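PDB 2XTS: sulfite dehydrogenase from Paracoccus pantotrophus, which oxidises protein-bound sulfane sulfur at a molybdenum cofactor, working with heme c in a molybdohemo-enzyme complex of the bacterial Sox sulfur-oxidation system. Local coordinates for residues A[39-44]-A[50-55]; A[69-74]-A[205-210]; A[217-222]-A[367-372]. All blocks are in the same frame, centred on the assembly; numbering follows the deposited sequence.

Contact 1: residues A[39-44]-A[50-55]; sequences RQYVEW and VSSINF. With HEC (heme c), chain K.
Asn54 lies against Arg39 and Gln40, and nearly every atom of its side chain has a neighbour there. CB touches the carbonyl oxygen, Gln40 O, at 3.2 Å. CG, set between the backbone N and the carbonyl carbon (chi1 67°), turns the amide across the aliphatic part of Arg39 at a slant, with Arg39 CB 3.9 Å from Asn54 CG. At the tip OD1 sits near Arg39 CG and probably accepts from the backbone N of Glu73, while ND2 lies 3.8 Å from Arg39 CD and donates to the carbonyl of Val22 of the second subunit. The amide and guanidinium planes are only 26° apart, but the guanidinium takes its charge partner in Glu206. An alanine here would keep the CB contact with Gln40 O but would probably leave Glu73 N and Val22 O of the second subunit without their mate and open a gap beside the Arg39 chain. The backbones join through Gln40 and Phe55: Phe55 N donates to Gln40 O at 3.0 Å, and the return bond from Gln40 N to Phe55 O is weak. Beyond this pair, water 1 takes over, accepting from Val42 N and donating to Ile53 O. Val42 CG2 touches Phe55 CE1, and the edge of the Tyr41 ring meets Ser52 OG, which is 3.5 Å from Tyr41 CE1 and hydrogen-bonded to Thr46 OG1. Ser51 OG donates to the heme c propionate oxygen O2D at 2.9 Å. This is a single antiparallel hydrogen-bonded bridge closing a loop, with a heme propionate site on that loop.

Contact 2: residues A[69-74]-A[205-210]; sequences GCAFER and KEHGYP. With MTE (phosphonic acidmono-(2-amino-5,6-dimercapto-4-oxo-3,7,8a,9,10,10a-hexahydro-4H-8-oxa-1,3,9,10-tetraaza-anthracen-7-ylmethyl)ester), chain E; 2MO (molybdenum (IV)oxide), chain F.
His207 turns the edge of its imidazole to the backbone of Ala71 and Phe72. NE2 donates to Ala71 O at 3.1 Å; that oxygen lies 2° from the ring plane, yet the nitrogen stands well above the Ala71 carbonyl plane. A second, weak bond from NE2 reaches Phe72 O. With CG anti to its carbonyl carbon (chi1 -58°), the ring also brings CD2 to 3.1 Å from O3P of the pterin phosphate. The two loops together form the phosphate end of the molybdopterin pocket of this sulfite-oxidase-type domain. Another phosphate oxygen, O1P, sits over the centre of the Phe72 ring, 3.2 Å above its plane, and Arg74 N donates to O2P at 3.0 Å. Arg74 then continues past the dithiolene, and NE donates to the molybdenum-bound oxygen OT2 from the guanidinium edge. Glu73 and Glu206 meet by their methylenes, Glu73 CG to Glu206 CG at 3.6 Å, with the carboxylate planes turned 54° apart. Their OE2 atoms stay 4.8 Å from each other, and Arg39, salt-bridged to Glu206 and weakly paired with Glu73, probably eases the repulsion between them.

Contact 3: residues A[217-222]-A[367-372]; sequences GWEGNM and VYHNNG. With CO (cobalt (II) ion), chain G; MTE (phosphonic acidmono-(2-amino-5,6-dimercapto-4-oxo-3,7,8a,9,10,10a-hexahydro-4H-8-oxa-1,3,9,10-tetraaza-anthracen-7-ylmethyl)ester), chain E; 2MO (molybdenum (IV)oxide), chain F.
The carboxylate of Glu219 and the imidazole of His369 come together at a cobalt ion with their planes 28° apart, although the two side chains cross at about a right angle. Each meets the metal with an atom of its rim: Glu219 OE1 and His369 NE2 both bind cobalt at 2.1 Å. On the imidazole, CD2 and CE1 stand almost equally far from the ion, so it is approached nearly symmetrically, while Glu219 OE1 lies obliquely to the ring. The carboxylate binds through one oxygen, as OE2 remains 3.4 Å from cobalt.

Extended beyond CG, the Glu219 chain delivers OE1 to the ion and leaves OE2 to accept from water 2 at 2.7 Å and to pair with Arg181. Water 2 is itself a cobalt ligand, lying opposite His369 NE2, so Glu219 grips the site both directly and through the second oxygen. Water 3 and the carbonyl of Thr259 are further ligands in a set of six. The loop of His369 is shaped by an Asx turn, Asn370 OD1 accepting from Gly372 N. Just past Glu219, Gly220 and Asn221 face the molybdenum cofactor: Gly220 O is 3.3 Å from C7 of the molybdopterin, Asn221 N makes a weak bond to OT1, and Asn221 ND2 lies 3.3 Å from the dithiolene sulfur S1'.

OE1 and NE2 approach within 3.1 Å as neighbouring ligands of one metal, not as donor and acceptor. Between these two segments the ion modelled as cobalt therefore does the joining, by coordination close to the molybdenum centre; backbone hydrogen bonding of His369 with Ala121 is a further tie between the molybdopterin-binding and dimerisation domains, and the salt bridge to Arg181 probably helps to balance the carboxylate.

How the contacts relate
From the N terminus the chain first closes the short loop of contact 1, where 39-44 and 50-55 come together with only five residues between them. It then enters contact 2, whose second half, 205-210, returns after 130 residues, joining the loop before strand 74-75 to the loop between strands 201-202 and 212-214. Contact 3 follows, from 217-222 to 367-372. The three lie in series; none nests in or crosses another. Contacts 1 and 2 touch directly, Asn54 O packing on Phe72 CB, and both reach the second subunit. Contact 3 touches neither, its centre about 18 Å from that of contact 2, but contacts 2 and 3 both border the molybdopterin and the molybdenum, and contact 3 ties in the dimerisation domain.

Contact 1: residues A[39-44]-A[50-55]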
loop_
_atom_site.group_PDB
_atom_site.type_symbol
_atom_site.label_atom_id
_atom_site.label_comp_id
_atom_site.label_asym_id
_atom_site.label_seq_id
_atom_site.Cartn_x
_atom_site.Cartn_y
_atom_site.Cartn_z
ATOM N N ARG A 39 -14.972 2.500 -0.644
ATOM C CA ARG A 39 -15.445 3.183 -1.828
ATOM C C ARG A 39 -16.916 3.484 -1.678
ATOM O O ARG A 39 -17.671 2.662 -1.163
ATOM C CB ARG A 39 -15.291 2.327 -3.065
ATOM C CG ARG A 39 -13.905 1.910 -3.357
ATOM C CD ARG A 39 -13.951 0.467 -3.933
ATOM N NE ARG A 39 -12.713 0.177 -4.548
ATOM C CZ ARG A 39 -12.280 -1.014 -4.918
ATOM N NH1 ARG A 39 -11.126 -1.021 -5.514
ATOM N NH2 ARG A 39 -12.951 -2.153 -4.694
ATOM N N GLN A 40 -17.325 4.661 -2.139
ATOM C CA GLN A 40 -18.729 5.046 -2.177
ATOM C C GLN A 40 -19.150 5.227 -3.616
ATOM O O GLN A 40 -18.370 5.639 -4.462
ATOM C CB GLN A 40 -18.964 6.344 -1.430
ATOM C CG GLN A 40 -18.700 6.296 0.073
ATOM C CD GLN A 40 -19.810 5.692 0.887
ATOM O OE1 GLN A 40 -20.882 5.384 0.386
ATOM N NE2 GLN A 40 -19.559 5.549 2.161
ATOM N N TYR A 41 -20.435 5.033 -3.844
ATOM C CA TYR A 41 -21.068 5.083 -5.148
ATOM C C TYR A 41 -22.209 6.099 -5.095
ATOM O O TYR A 41 -22.986 6.078 -4.139
ATOM C CB TYR A 41 -21.580 3.681 -5.475
ATOM C CG TYR A 41 -22.432 3.580 -6.711
ATOM C CD1 TYR A 41 -21.939 3.913 -7.955
ATOM C CD2 TYR A 41 -23.715 3.104 -6.627
ATOM C CE1 TYR A 41 -22.723 3.805 -9.081
ATOM C CE2 TYR A 41 -24.500 2.976 -7.742
ATOM C CZ TYR A 41 -24.005 3.333 -8.963
ATOM O OH TYR A 41 -24.823 3.191 -10.071
ATOM N N VAL A 42 -22.251 7.004 -6.068
ATOM C CA VAL A 42 -23.320 8.003 -6.200
ATOM C C VAL A 42 -24.128 7.612 -7.442
ATOM O O VAL A 42 -23.731 7.870 -8.578
ATOM C CB VAL A 42 -22.764 9.451 -6.347
ATOM C CG1 VAL A 42 -23.916 10.465 -6.448
ATOM C CG2 VAL A 42 -21.820 9.812 -5.209
ATOM N N GLU A 43 -25.278 6.997 -7.229
ATOM C CA GLU A 43 -25.990 6.402 -8.360
ATOM C C GLU A 43 -26.418 7.413 -9.446
ATOM O O GLU A 43 -26.365 7.111 -10.659
ATOM C CB GLU A 43 -27.211 5.641 -7.856
ATOM C CG GLU A 43 -28.000 4.901 -8.957
ATOM C CD GLU A 43 -29.494 4.849 -8.685
ATOM O OE1 GLU A 43 -30.280 5.030 -9.639
ATOM O OE2 GLU A 43 -29.882 4.637 -7.516
ATOM N N TRP A 44 -26.837 8.607 -9.043
ATOM C CA TRP A 44 -27.389 9.549 -10.019
ATOM C C TRP A 44 -26.379 10.066 -11.050
ATOM O O TRP A 44 -26.762 10.650 -12.071
ATOM C CB TRP A 44 -28.120 10.717 -9.344
ATOM C CG TRP A 44 -27.291 11.731 -8.584
ATOM C CD1 TRP A 44 -27.066 11.771 -7.220
ATOM C CD2 TRP A 44 -26.641 12.889 -9.121
ATOM N NE1 TRP A 44 -26.306 12.867 -6.898
ATOM C CE2 TRP A 44 -26.039 13.578 -8.038
ATOM C CE3 TRP A 44 -26.519 13.422 -10.407
ATOM C CZ2 TRP A 44 -25.302 14.752 -8.211
ATOM C CZ3 TRP A 44 -25.795 14.596 -10.580
ATOM C CH2 TRP A 44 -25.190 15.246 -9.484
ATOM N N VAL A 50 -22.198 -0.265 -14.563
ATOM C CA VAL A 50 -21.020 -0.800 -15.256
ATOM C C VAL A 50 -20.257 0.223 -16.114
ATOM O O VAL A 50 -19.113 -0.029 -16.476
ATOM C CB VAL A 50 -21.291 -2.105 -16.040
ATOM C CG1 VAL A 50 -21.808 -3.168 -15.103
ATOM C CG2 VAL A 50 -22.243 -1.891 -17.192
ATOM N N SER A 51 -20.885 1.350 -16.448
ATOM C CA SER A 51 -20.142 2.477 -16.999
ATOM C C SER A 51 -20.283 3.640 -16.034
ATOM O O SER A 51 -21.163 4.474 -16.142
ATOM C CB SER A 51 -20.544 2.862 -18.434
ATOM O OG SER A 51 -19.738 3.961 -18.867
ATOM N N SER A 52 -19.410 3.661 -15.050
ATOM C CA SER A 52 -19.593 4.488 -13.887
ATOM C C SER A 52 -18.288 4.604 -13.119
ATOM O O SER A 52 -17.215 4.192 -13.573
ATOM C CB SER A 52 -20.732 3.917 -13.024
ATOM O OG SER A 52 -21.142 4.822 -12.019
ATOM N N ILE A 53 -18.437 5.217 -11.952
ATOM C CA ILE A 53 -17.354 5.712 -11.128
ATOM C C ILE A 53 -17.701 5.407 -9.674
ATOM O O ILE A 53 -18.864 5.486 -9.270
ATOM C CB ILE A 53 -17.231 7.254 -11.320
ATOM C CG1 ILE A 53 -16.064 7.855 -10.545
ATOM C CG2 ILE A 53 -18.551 8.013 -10.989
ATOM C CD1 ILE A 53 -14.763 7.486 -11.085
ATOM N N ASN A 54 -16.680 5.119 -8.862
ATOM C CA ASN A 54 -16.831 5.209 -7.415
ATOM C C ASN A 54 -15.682 6.038 -6.858
ATOM O O ASN A 54 -14.862 6.538 -7.638
ATOM C CB ASN A 54 -17.030 3.839 -6.762
ATOM C CG ASN A 54 -15.815 2.942 -6.846
ATOM O OD1 ASN A 54 -14.685 3.422 -6.832
ATOM N ND2 ASN A 54 -16.037 1.617 -6.857
ATOM N N PHE A 55 -15.660 6.255 -5.544
ATOM C CA PHE A 55 -14.836 7.312 -4.985
ATOM C C PHE A 55 -13.956 6.810 -3.848
ATOM O O PHE A 55 -14.441 6.142 -2.941
ATOM C CB PHE A 55 -15.750 8.431 -4.457
ATOM C CG PHE A 55 -16.551 9.106 -5.523
ATOM C CD1 PHE A 55 -17.802 8.620 -5.876
ATOM C CD2 PHE A 55 -16.037 10.195 -6.203
ATOM C CE1 PHE A 55 -18.517 9.207 -6.911
ATOM C CE2 PHE A 55 -16.771 10.799 -7.208
ATOM C CZ PHE A 55 -17.997 10.303 -7.555
HETATM FE FE HEC K . -25.294 2.332 -27.200
HETATM C CHA HEC K . -23.184 4.739 -26.068
HETATM C CHB HEC K . -24.651 3.296 -30.405
HETATM C CHC HEC K . -27.104 -0.265 -28.313
HETATM C CHD HEC K . -26.425 1.793 -24.070
HETATM N NA HEC K . -24.145 3.739 -28.068
HETATM C C1A HEC K . -23.389 4.679 -27.408
HETATM C C2A HEC K . -22.806 5.589 -28.368
HETATM C C3A HEC K . -23.220 5.179 -29.576
HETATM C C4A HEC K . -24.060 4.016 -29.398
HETATM C CMA HEC K . -22.889 5.780 -30.960
HETATM C CAA HEC K . -21.892 6.790 -28.013
HETATM C CBA HEC K . -22.714 8.006 -27.587
HETATM C CGA HEC K . -21.870 9.220 -27.326
HETATM O O1A HEC K . -20.734 9.093 -26.867
HETATM O O2A HEC K . -22.397 10.309 -27.651
HETATM N NB HEC K . -25.745 1.618 -28.985
HETATM C C1B HEC K . -25.375 2.136 -30.221
HETATM C C2B HEC K . -25.746 1.193 -31.255
HETATM C C3B HEC K . -26.460 0.215 -30.679
HETATM C C4B HEC K . -26.442 0.452 -29.256
HETATM C CMB HEC K . -25.552 1.484 -32.756
HETATM C CAB HEC K . -27.069 -1.016 -31.333
HETATM C CBB HEC K . -25.992 -1.755 -32.176
HETATM N NC HEC K . -26.545 1.006 -26.324
HETATM C C1C HEC K . -27.231 0.030 -26.979
HETATM C C2C HEC K . -28.051 -0.679 -26.029
HETATM C C3C HEC K . -27.855 -0.105 -24.835
HETATM C C4C HEC K . -26.945 0.991 -25.028
HETATM C CMC HEC K . -28.948 -1.888 -26.372
HETATM C CAC HEC K . -28.485 -0.360 -23.466
HETATM C CBC HEC K . -28.638 -1.745 -22.949
HETATM N ND HEC K . -24.864 3.119 -25.403
HETATM C C1D HEC K . -25.369 2.656 -24.203
HETATM C C2D HEC K . -24.688 3.275 -23.097
HETATM C C3D HEC K . -23.675 4.154 -23.713
HETATM C C4D HEC K . -23.852 4.028 -25.127
HETATM C CMD HEC K . -24.842 3.043 -21.600
HETATM C CAD HEC K . -22.674 5.003 -22.950
HETATM C CBD HEC K . -21.409 4.184 -22.711
HETATM C CGD HEC K . -20.326 4.960 -22.016
HETATM O O1D HEC K . -20.434 6.206 -21.883
HETATM O O2D HEC K . -19.300 4.334 -21.686
HETATM O O HOH W 1 -20.920 7.137 -8.550
#

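Contact 2: residues A[69-74]-A[205-210]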
loop_
_atom_site.group_PDB
_atom_site.type_symbol
_atom_site.label_atom_id
_atom_site.label_comp_id
_atom_site.label_asym_id
_atom_site.label_seq_id
_atom_site.Cartn_x
_atom_site.Cartn_y
_atom_site.Cartn_z
ATOM N N GLY A 69 -7.516 -1.737 -1.961
ATOM C CA GLY A 69 -8.868 -2.191 -1.763
ATOM C C GLY A 69 -9.920 -1.095 -1.711
ATOM O O GLY A 69 -11.097 -1.376 -1.927
ATOM N N CYS A 70 -9.523 0.134 -1.388
ATOM C CA CYS A 70 -10.479 1.241 -1.449
ATOM C C CYS A 70 -10.132 2.315 -2.460
ATOM O O CYS A 70 -10.720 3.383 -2.461
ATOM C CB CYS A 70 -10.698 1.882 -0.092
ATOM S SG CYS A 70 -9.281 2.627 0.700
ATOM N N ALA A 71 -9.211 2.007 -3.356
ATOM C CA ALA A 71 -8.836 2.891 -4.445
ATOM C C ALA A 71 -9.938 2.878 -5.503
ATOM O O ALA A 71 -10.427 1.809 -5.902
ATOM C CB ALA A 71 -7.514 2.464 -5.033
ATOM N N PHE A 72 -10.335 4.069 -5.954
ATOM C CA PHE A 72 -11.496 4.200 -6.833
ATOM C C PHE A 72 -11.384 3.368 -8.092
ATOM O O PHE A 72 -10.282 3.016 -8.544
ATOM C CB PHE A 72 -11.787 5.662 -7.217
ATOM C CG PHE A 72 -11.021 6.175 -8.415
ATOM C CD1 PHE A 72 -9.669 6.401 -8.386
ATOM C CD2 PHE A 72 -11.696 6.457 -9.587
ATOM C CE1 PHE A 72 -9.006 6.874 -9.496
ATOM C CE2 PHE A 72 -11.035 6.932 -10.680
ATOM C CZ PHE A 72 -9.701 7.146 -10.655
ATOM N N GLU A 73 -12.548 3.105 -8.675
ATOM C CA GLU A 73 -12.740 2.388 -9.936
ATOM C C GLU A 73 -13.474 3.268 -10.904
ATOM O O GLU A 73 -14.427 3.940 -10.553
ATOM C CB GLU A 73 -13.662 1.195 -9.702
ATOM C CG GLU A 73 -13.170 0.146 -8.739
ATOM C CD GLU A 73 -14.263 -0.857 -8.423
ATOM O OE1 GLU A 73 -14.727 -1.593 -9.322
ATOM O OE2 GLU A 73 -14.674 -0.917 -7.264
ATOM N N ARG A 74 -13.070 3.219 -12.160
ATOM C CA ARG A 74 -13.862 3.777 -13.267
ATOM C C ARG A 74 -13.838 2.748 -14.393
ATOM O O ARG A 74 -12.770 2.401 -14.901
ATOM C CB ARG A 74 -13.343 5.143 -13.732
ATOM C CG ARG A 74 -14.391 6.034 -14.387
ATOM C CD ARG A 74 -14.903 5.533 -15.707
ATOM N NE ARG A 74 -15.527 6.657 -16.411
ATOM C CZ ARG A 74 -16.663 6.607 -17.090
ATOM N NH1 ARG A 74 -17.370 5.480 -17.194
ATOM N NH2 ARG A 74 -17.105 7.731 -17.651
ATOM N N LYS A 205 -8.372 -6.792 -9.773
ATOM C CA LYS A 205 -9.208 -7.058 -10.931
ATOM C C LYS A 205 -9.735 -5.765 -11.540
ATOM O O LYS A 205 -9.621 -5.521 -12.750
ATOM C CB LYS A 205 -10.378 -7.941 -10.541
ATOM C CG LYS A 205 -11.342 -8.262 -11.669
ATOM C CD LYS A 205 -12.452 -9.185 -11.189
ATOM C CE LYS A 205 -13.550 -9.375 -12.187
ATOM N NZ LYS A 205 -14.572 -10.282 -11.594
ATOM N N GLU A 206 -10.286 -4.924 -10.672
ATOM C CA GLU A 206 -10.945 -3.703 -11.060
ATOM C C GLU A 206 -10.002 -2.606 -11.511
ATOM O O GLU A 206 -10.447 -1.614 -12.084
ATOM C CB GLU A 206 -11.835 -3.210 -9.902
ATOM C CG GLU A 206 -11.137 -2.808 -8.608
ATOM C CD GLU A 206 -10.891 -3.936 -7.624
ATOM O OE1 GLU A 206 -10.813 -5.129 -7.996
ATOM O OE2 GLU A 206 -10.765 -3.593 -6.430
ATOM N N HIS A 207 -8.710 -2.803 -11.259
ATOM C CA HIS A 207 -7.655 -1.872 -11.669
ATOM C C HIS A 207 -6.849 -2.379 -12.863
ATOM O O HIS A 207 -5.811 -1.836 -13.195
ATOM C CB HIS A 207 -6.730 -1.543 -10.496
ATOM C CG HIS A 207 -7.434 -0.942 -9.318
ATOM N ND1 HIS A 207 -7.087 -1.234 -8.012
ATOM C CD2 HIS A 207 -8.445 -0.045 -9.260
ATOM C CE1 HIS A 207 -7.889 -0.555 -7.201
ATOM N NE2 HIS A 207 -8.704 0.187 -7.934
ATOM N N GLY A 208 -7.337 -3.416 -13.526
ATOM C CA GLY A 208 -6.764 -3.839 -14.798
ATOM C C GLY A 208 -6.004 -5.148 -14.836
ATOM O O GLY A 208 -5.321 -5.407 -15.816
ATOM N N TYR A 209 -6.119 -5.970 -13.801
ATOM C CA TYR A 209 -5.368 -7.238 -13.755
ATOM C C TYR A 209 -5.486 -7.993 -15.052
ATOM O O TYR A 209 -6.574 -8.190 -15.533
ATOM C CB TYR A 209 -5.921 -8.133 -12.664
ATOM C CG TYR A 209 -5.238 -9.482 -12.503
ATOM C CD1 TYR A 209 -5.673 -10.596 -13.198
ATOM C CD2 TYR A 209 -4.192 -9.642 -11.605
ATOM C CE1 TYR A 209 -5.073 -11.831 -13.006
ATOM C CE2 TYR A 209 -3.603 -10.867 -11.390
ATOM C CZ TYR A 209 -4.048 -11.953 -12.094
ATOM O OH TYR A 209 -3.505 -13.178 -11.869
ATOM N N PRO A 210 -4.366 -8.469 -15.601
ATOM C CA PRO A 210 -3.019 -8.482 -15.053
ATOM C C PRO A 210 -2.077 -7.378 -15.546
ATOM O O PRO A 210 -0.919 -7.374 -15.164
ATOM C CB PRO A 210 -2.505 -9.860 -15.475
ATOM C CG PRO A 210 -3.112 -10.015 -16.830
ATOM C CD PRO A 210 -4.483 -9.388 -16.749
HETATM N N1 MTE E . -9.413 0.976 -19.291
HETATM C C2 MTE E . -10.324 0.196 -19.862
HETATM N N2 MTE E . -9.908 -0.863 -20.589
HETATM N N3 MTE E . -11.645 0.414 -19.716
HETATM C C4 MTE E . -12.141 1.457 -18.991
HETATM O O4 MTE E . -13.380 1.583 -18.895
HETATM N N5 MTE E . -11.561 3.513 -17.673
HETATM C C6 MTE E . -10.527 4.522 -17.671
HETATM C C7 MTE E . -9.145 4.020 -17.284
HETATM N N8 MTE E . -8.812 2.847 -18.050
HETATM C C9 MTE E . -11.205 2.369 -18.365
HETATM C C10 MTE E . -9.781 2.075 -18.567
HETATM C "C1'" MTE E . -10.870 5.722 -16.807
HETATM S "S1'" MTE E . -12.053 6.872 -17.391
HETATM C "C2'" MTE E . -10.227 5.969 -15.640
HETATM S "S2'" MTE E . -10.475 7.416 -14.746
HETATM C "C3'" MTE E . -9.226 4.959 -15.122
HETATM O "O3'" MTE E . -9.146 3.749 -15.893
HETATM C "C4'" MTE E . -9.602 4.532 -13.715
HETATM O "O4'" MTE E . -8.603 3.641 -13.200
HETATM P P MTE E . -9.036 2.767 -11.927
HETATM O O1P MTE E . -9.340 3.891 -10.892
HETATM O O2P MTE E . -10.279 1.992 -12.220
HETATM O O3P MTE E . -7.819 1.989 -11.559
HETATM MO MO 2MO F . -11.798 8.847 -16.109
HETATM O OT1 2MO F . -10.675 9.957 -16.961
HETATM O OT2 2MO F . -13.664 9.076 -16.661
#

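Contact 3: residues A[217-222]-A[367-372]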
loop_
_atom_site.group_PDB
_atom_site.type_symbol
_atom_site.label_atom_id
_atom_site.label_comp_id
_atom_site.label_asym_id
_atom_site.label_seq_id
_atom_site.Cartn_x
_atom_site.Cartn_y
_atom_site.Cartn_z
ATOM N N GLY A 217 1.077 11.677 -14.805
ATOM C CA GLY A 217 0.627 13.043 -14.936
ATOM C C GLY A 217 -0.549 13.265 -15.864
ATOM O O GLY A 217 -1.051 14.384 -15.942
ATOM N N TRP A 218 -0.961 12.233 -16.594
ATOM C CA TRP A 218 -1.988 12.354 -17.622
ATOM C C TRP A 218 -3.323 11.784 -17.126
ATOM O O TRP A 218 -3.371 10.936 -16.217
ATOM C CB TRP A 218 -1.532 11.675 -18.913
ATOM C CG TRP A 218 -0.518 12.453 -19.695
ATOM C CD1 TRP A 218 0.289 13.442 -19.216
ATOM C CD2 TRP A 218 -0.241 12.355 -21.101
ATOM N NE1 TRP A 218 1.050 13.957 -20.236
ATOM C CE2 TRP A 218 0.746 13.305 -21.397
ATOM C CE3 TRP A 218 -0.748 11.571 -22.135
ATOM C CZ2 TRP A 218 1.214 13.500 -22.693
ATOM C CZ3 TRP A 218 -0.294 11.767 -23.413
ATOM C CH2 TRP A 218 0.684 12.713 -23.686
ATOM N N GLU A 219 -4.411 12.300 -17.687
ATOM C CA GLU A 219 -5.750 11.993 -17.253
ATOM C C GLU A 219 -5.997 10.508 -17.193
ATOM O O GLU A 219 -5.557 9.734 -18.042
ATOM C CB GLU A 219 -6.765 12.727 -18.159
ATOM C CG GLU A 219 -6.860 12.190 -19.585
ATOM C CD GLU A 219 -7.633 13.086 -20.551
ATOM O OE1 GLU A 219 -8.125 14.154 -20.124
ATOM O OE2 GLU A 219 -7.722 12.717 -21.751
ATOM N N GLY A 220 -6.758 10.117 -16.175
ATOM C CA GLY A 220 -6.944 8.699 -15.870
ATOM C C GLY A 220 -7.476 7.883 -17.031
ATOM O O GLY A 220 -7.191 6.697 -17.142
ATOM N N ASN A 221 -8.318 8.474 -17.880
ATOM C CA ASN A 221 -8.837 7.711 -19.004
ATOM C C ASN A 221 -7.747 7.070 -19.852
ATOM O O ASN A 221 -7.978 6.020 -20.463
ATOM C CB ASN A 221 -9.767 8.570 -19.872
ATOM C CG ASN A 221 -10.423 7.764 -20.975
ATOM O OD1 ASN A 221 -10.035 7.875 -22.147
ATOM N ND2 ASN A 221 -11.331 6.866 -20.609
ATOM N N MET A 222 -6.570 7.667 -19.894
ATOM C CA MET A 222 -5.527 7.145 -20.740
ATOM C C MET A 222 -4.810 5.956 -20.102
ATOM O O MET A 222 -4.028 5.292 -20.769
ATOM C CB MET A 222 -4.590 8.265 -21.110
ATOM C CG MET A 222 -5.313 9.385 -21.836
ATOM S SD MET A 222 -4.185 10.727 -22.286
ATOM C CE MET A 222 -3.530 10.136 -23.836
ATOM N N VAL A 367 -16.647 20.189 -18.253
ATOM C CA VAL A 367 -16.852 18.812 -17.759
ATOM C C VAL A 367 -15.634 18.245 -17.005
ATOM O O VAL A 367 -15.774 17.719 -15.914
ATOM C CB VAL A 367 -17.360 17.812 -18.853
ATOM C CG1 VAL A 367 -17.525 16.424 -18.289
ATOM C CG2 VAL A 367 -18.690 18.280 -19.478
ATOM N N TYR A 368 -14.452 18.428 -17.581
ATOM C CA TYR A 368 -13.227 17.794 -17.136
ATOM C C TYR A 368 -12.265 18.874 -16.594
ATOM O O TYR A 368 -12.498 20.086 -16.743
ATOM C CB TYR A 368 -12.584 17.075 -18.329
ATOM C CG TYR A 368 -13.498 16.068 -18.992
ATOM C CD1 TYR A 368 -13.797 14.852 -18.373
ATOM C CD2 TYR A 368 -14.080 16.325 -20.217
ATOM C CE1 TYR A 368 -14.624 13.919 -18.972
ATOM C CE2 TYR A 368 -14.936 15.403 -20.799
ATOM C CZ TYR A 368 -15.202 14.205 -20.180
ATOM O OH TYR A 368 -15.987 13.278 -20.827
ATOM N N HIS A 369 -11.163 18.422 -15.998
ATOM C CA HIS A 369 -10.049 19.286 -15.633
ATOM C C HIS A 369 -10.402 20.423 -14.669
ATOM O O HIS A 369 -9.864 21.516 -14.760
ATOM C CB HIS A 369 -9.324 19.807 -16.873
ATOM C CG HIS A 369 -8.739 18.709 -17.709
ATOM N ND1 HIS A 369 -7.564 18.063 -17.378
ATOM C CD2 HIS A 369 -9.164 18.141 -18.865
ATOM C CE1 HIS A 369 -7.317 17.116 -18.273
ATOM N NE2 HIS A 369 -8.264 17.150 -19.196
ATOM N N ASN A 370 -11.287 20.145 -13.714
ATOM C CA ASN A 370 -11.552 21.097 -12.642
ATOM C C ASN A 370 -10.530 20.980 -11.524
ATOM O O ASN A 370 -10.690 20.189 -10.594
ATOM C CB ASN A 370 -12.957 20.902 -12.088
ATOM C CG ASN A 370 -13.303 21.955 -11.061
ATOM O OD1 ASN A 370 -12.474 22.841 -10.758
ATOM N ND2 ASN A 370 -14.514 21.881 -10.512
ATOM N N ASN A 371 -9.499 21.811 -11.606
ATOM C CA ASN A 371 -8.509 21.873 -10.538
ATOM C C ASN A 371 -8.670 23.109 -9.648
ATOM O O ASN A 371 -7.739 23.479 -8.942
ATOM C CB ASN A 371 -7.072 21.755 -11.054
ATOM C CG ASN A 371 -6.663 22.874 -11.975
ATOM O OD1 ASN A 371 -7.430 23.325 -12.827
ATOM N ND2 ASN A 371 -5.413 23.326 -11.817
ATOM N N GLY A 372 -9.847 23.729 -9.647
ATOM C CA GLY A 372 -10.068 24.930 -8.862
ATOM C C GLY A 372 -9.916 24.715 -7.359
ATOM O O GLY A 372 -10.168 23.646 -6.818
HETATM CO CO CO G . -8.410 16.006 -21.014
HETATM N N1 MTE E . -9.413 0.976 -19.291
HETATM C C2 MTE E . -10.324 0.196 -19.862
HETATM N N2 MTE E . -9.908 -0.863 -20.589
HETATM N N3 MTE E . -11.645 0.414 -19.716
HETATM C C4 MTE E . -12.141 1.457 -18.991
HETATM O O4 MTE E . -13.380 1.583 -18.895
HETATM N N5 MTE E . -11.561 3.513 -17.673
HETATM C C6 MTE E . -10.527 4.522 -17.671
HETATM C C7 MTE E . -9.145 4.020 -17.284
HETATM N N8 MTE E . -8.812 2.847 -18.050
HETATM C C9 MTE E . -11.205 2.369 -18.365
HETATM C C10 MTE E . -9.781 2.075 -18.567
HETATM C "C1'" MTE E . -10.870 5.722 -16.807
HETATM S "S1'" MTE E . -12.053 6.872 -17.391
HETATM C "C2'" MTE E . -10.227 5.969 -15.640
HETATM S "S2'" MTE E . -10.475 7.416 -14.746
HETATM C "C3'" MTE E . -9.226 4.959 -15.122
HETATM O "O3'" MTE E . -9.146 3.749 -15.893
HETATM C "C4'" MTE E . -9.602 4.532 -13.715
HETATM O "O4'" MTE E . -8.603 3.641 -13.200
HETATM P P MTE E . -9.036 2.767 -11.927
HETATM O O1P MTE E . -9.340 3.891 -10.892
HETATM O O2P MTE E . -10.279 1.992 -12.220
HETATM O O3P MTE E . -7.819 1.989 -11.559
HETATM MO MO 2MO F . -11.798 8.847 -16.109
HETATM O OT1 2MO F . -10.675 9.957 -16.961
HETATM O OT2 2MO F . -13.664 9.076 -16.661
HETATM O O HOH W 2 -8.435 15.001 -22.919
HETATM O O HOH W 3 -10.529 16.114 -21.005
#